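Local structure of PR domain zinc finger protein 2 (Homo sapiens, 2QPW) at residues N98-V103 against I123-L128. The protein trimethylates a lysine of histone H3 with S-adenosyl-L-methionine as methyl donor, and this chain is its PR (SET-like) methyltransferase domain. Numbering follows the deposited sequence.
Sequences NWLRYV and IYYKTL
Leu100 and Tyr125 mark the nearest approach of the two backbones, their CA atoms 8.3 Å apart, so side chains and a water span the space between them. Residues 98-103 make a tight turn between strands 85-90 and 104-119, with helical backbone angles at 99-102 and three successive backbone bonds running from the N-H of Arg101, Tyr102 and Val103 to the carbonyls of Asn98, Trp99 and Leu100. Asn98 opens it with an Asx turn, its OD1 accepting from Leu100 N at 3.1 Å. Facing it, 123-127 is extended and lies in the mixed sheet between strands 56-57 and 104-119.

Tyr125 is the one residue of the strand that makes close side-chain contact, meeting Leu100 and Val103. With CG anti to the carbonyl carbon (chi1 -71°), the ring reaches across to 98-103 and slides past those two side chains, which point the opposite way. Leu100 lays CD2 over one ring face, 4.0 Å from the centroid and 22° off the normal: a CH-pi contact, nearest at Tyr125 CD2. Val103 comes to the ring edge instead, its CB 3.9 Å from Tyr125 CE2.

This is the buried interior of the SET fold, where small sheets pack around the chain's centre, and the contact ties the turn leading into strand 104-119 to that strand's sheet neighbour. Val103 also touches Val45 and Leu114, and the other methyl of Leu100, CD1, sits over the centre of the Trp99 ring.

At the phenol end, a water near the ring plane lies 2.6 Å from Tyr125 OH. The same water is within hydrogen-bonding distance of two carbonyls of the turn, Leu100 O at 2.9 Å and Val103 O at 2.8 Å. Trp77 NE1, on strand 76-81, also hydrogen-bonds Tyr125 OH.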
loop_
_atom_site.group_PDB
_atom_site.type_symbol
_atom_site.label_atom_id
_atom_site.label_comp_id
_atom_site.label_asym_id
_atom_site.label_seq_id
_atom_site.Cartn_x
_atom_site.Cartn_y
_atom_site.Cartn_z
ATOM N N ASN A 98 -6.095 -5.757 4.809
ATOM C CA ASN A 98 -6.864 -6.028 3.587
ATOM C C ASN A 98 -5.984 -5.835 2.339
ATOM O O ASN A 98 -4.718 -5.792 2.439
ATOM C CB ASN A 98 -8.165 -5.209 3.506
ATOM C CG ASN A 98 -7.915 -3.705 3.634
ATOM O OD1 ASN A 98 -6.931 -3.177 3.098
ATOM N ND2 ASN A 98 -8.748 -3.029 4.429
ATOM N N TRP A 99 -6.608 -5.721 1.160
ATOM C CA TRP A 99 -5.768 -5.679 -0.061
ATOM C C TRP A 99 -4.842 -4.453 -0.163
ATOM O O TRP A 99 -3.782 -4.520 -0.846
ATOM C CB TRP A 99 -6.609 -5.851 -1.356
ATOM C CG TRP A 99 -7.527 -4.656 -1.659
ATOM C CD1 TRP A 99 -8.857 -4.518 -1.290
ATOM C CD2 TRP A 99 -7.198 -3.483 -2.428
ATOM N NE1 TRP A 99 -9.357 -3.311 -1.785
ATOM C CE2 TRP A 99 -8.361 -2.682 -2.498
ATOM C CE3 TRP A 99 -6.015 -3.024 -3.088
ATOM C CZ2 TRP A 99 -8.386 -1.449 -3.176
ATOM C CZ3 TRP A 99 -6.064 -1.784 -3.759
ATOM C CH2 TRP A 99 -7.222 -1.025 -3.798
ATOM N N LEU A 100 -5.173 -3.361 0.533
ATOM C CA LEU A 100 -4.251 -2.174 0.523
ATOM C C LEU A 100 -2.863 -2.456 1.054
ATOM O O LEU A 100 -1.879 -1.832 0.608
ATOM C CB LEU A 100 -4.868 -0.951 1.240
ATOM C CG LEU A 100 -5.949 -0.186 0.466
ATOM C CD1 LEU A 100 -7.328 -0.932 0.525
ATOM C CD2 LEU A 100 -6.070 1.195 1.036
ATOM N N ARG A 101 -2.751 -3.455 1.934
ATOM C CA ARG A 101 -1.428 -3.928 2.430
ATOM C C ARG A 101 -0.424 -4.260 1.301
ATOM O O ARG A 101 0.811 -4.025 1.402
ATOM C CB ARG A 101 -1.628 -5.198 3.271
ATOM C CG ARG A 101 -0.282 -5.836 3.738
ATOM C CD ARG A 101 -0.428 -7.240 4.205
ATOM N NE ARG A 101 0.812 -7.779 4.761
ATOM C CZ ARG A 101 1.756 -8.436 4.087
ATOM N NH1 ARG A 101 1.667 -8.676 2.772
ATOM N NH2 ARG A 101 2.790 -8.907 4.757
ATOM N N TYR A 102 -0.955 -4.826 0.229
ATOM C CA TYR A 102 -0.137 -5.306 -0.904
ATOM C C TYR A 102 0.304 -4.207 -1.891
ATOM O O TYR A 102 1.107 -4.487 -2.804
ATOM C CB TYR A 102 -0.901 -6.428 -1.624
ATOM C CG TYR A 102 -1.044 -7.657 -0.754
ATOM C CD1 TYR A 102 -0.042 -8.624 -0.738
ATOM C CD2 TYR A 102 -2.165 -7.836 0.100
ATOM C CE1 TYR A 102 -0.126 -9.765 0.086
ATOM C CE2 TYR A 102 -2.253 -8.964 0.946
ATOM C CZ TYR A 102 -1.249 -9.928 0.910
ATOM O OH TYR A 102 -1.308 -11.041 1.700
ATOM N N VAL A 103 -0.216 -2.974 -1.747
ATOM C CA VAL A 103 0.263 -1.834 -2.581
ATOM C C VAL A 103 1.713 -1.481 -2.187
ATOM O O VAL A 103 1.996 -1.023 -1.040
ATOM C CB VAL A 103 -0.644 -0.592 -2.424
ATOM C CG1 VAL A 103 -0.083 0.639 -3.177
ATOM C CG2 VAL A 103 -2.101 -0.915 -2.839
ATOM N N ILE A 123 -6.592 5.663 7.275
ATOM C CA ILE A 123 -5.892 6.010 6.031
ATOM C C ILE A 123 -6.606 5.451 4.792
ATOM O O ILE A 123 -6.914 4.261 4.753
ATOM C CB ILE A 123 -4.422 5.513 6.100
ATOM C CG1 ILE A 123 -3.702 6.197 7.278
ATOM C CG2 ILE A 123 -3.672 5.736 4.772
ATOM C CD1 ILE A 123 -3.527 7.719 7.133
ATOM N N TYR A 124 -6.855 6.310 3.803
ATOM C CA TYR A 124 -7.320 5.890 2.469
ATOM C C TYR A 124 -6.224 6.265 1.457
ATOM O O TYR A 124 -5.391 7.144 1.736
ATOM C CB TYR A 124 -8.616 6.629 2.106
ATOM C CG TYR A 124 -9.813 6.202 2.936
ATOM C CD1 TYR A 124 -10.826 5.396 2.384
ATOM C CD2 TYR A 124 -9.933 6.593 4.277
ATOM C CE1 TYR A 124 -11.944 4.996 3.178
ATOM C CE2 TYR A 124 -11.035 6.212 5.054
ATOM C CZ TYR A 124 -12.035 5.406 4.490
ATOM O OH TYR A 124 -13.151 5.015 5.268
ATOM N N TYR A 125 -6.247 5.635 0.284
ATOM C CA TYR A 125 -5.289 5.941 -0.795
ATOM C C TYR A 125 -6.099 6.599 -1.919
ATOM O O TYR A 125 -7.189 6.089 -2.280
ATOM C CB TYR A 125 -4.647 4.655 -1.339
ATOM C CG TYR A 125 -3.648 3.932 -0.430
ATOM C CD1 TYR A 125 -3.170 4.520 0.765
ATOM C CD2 TYR A 125 -3.162 2.674 -0.775
ATOM C CE1 TYR A 125 -2.214 3.855 1.569
ATOM C CE2 TYR A 125 -2.215 2.010 0.011
ATOM C CZ TYR A 125 -1.756 2.612 1.188
ATOM O OH TYR A 125 -0.812 1.942 1.939
ATOM N N LYS A 126 -5.606 7.716 -2.452
ATOM C CA LYS A 126 -6.296 8.429 -3.541
ATOM C C LYS A 126 -5.357 8.486 -4.749
ATOM O O LYS A 126 -4.139 8.618 -4.570
ATOM C CB LYS A 126 -6.691 9.828 -3.092
ATOM C CG LYS A 126 -7.569 10.561 -4.095
ATOM C CD LYS A 126 -8.060 11.913 -3.589
ATOM C CE LYS A 126 -9.439 11.843 -3.018
ATOM N NZ LYS A 126 -9.902 13.248 -2.738
ATOM N N THR A 127 -5.901 8.366 -5.962
ATOM C CA THR A 127 -5.041 8.428 -7.164
ATOM C C THR A 127 -4.609 9.875 -7.467
ATOM O O THR A 127 -5.430 10.824 -7.495
ATOM C CB THR A 127 -5.682 7.785 -8.433
ATOM O OG1 THR A 127 -6.887 8.480 -8.747
ATOM C CG2 THR A 127 -6.016 6.269 -8.212
ATOM N N LEU A 128 -3.303 10.020 -7.701
ATOM C CA LEU A 128 -2.630 11.293 -7.915
ATOM C C LEU A 128 -2.742 11.707 -9.382
ATOM O O LEU A 128 -2.639 12.892 -9.738
ATOM C CB LEU A 128 -1.155 11.098 -7.516
ATOM C CG LEU A 128 -0.153 12.245 -7.568
ATOM C CD1 LEU A 128 -0.670 13.472 -6.816
ATOM C CD2 LEU A 128 1.195 11.749 -6.968
HETATM O O HOH W 1 0.466 -0.189 1.139
#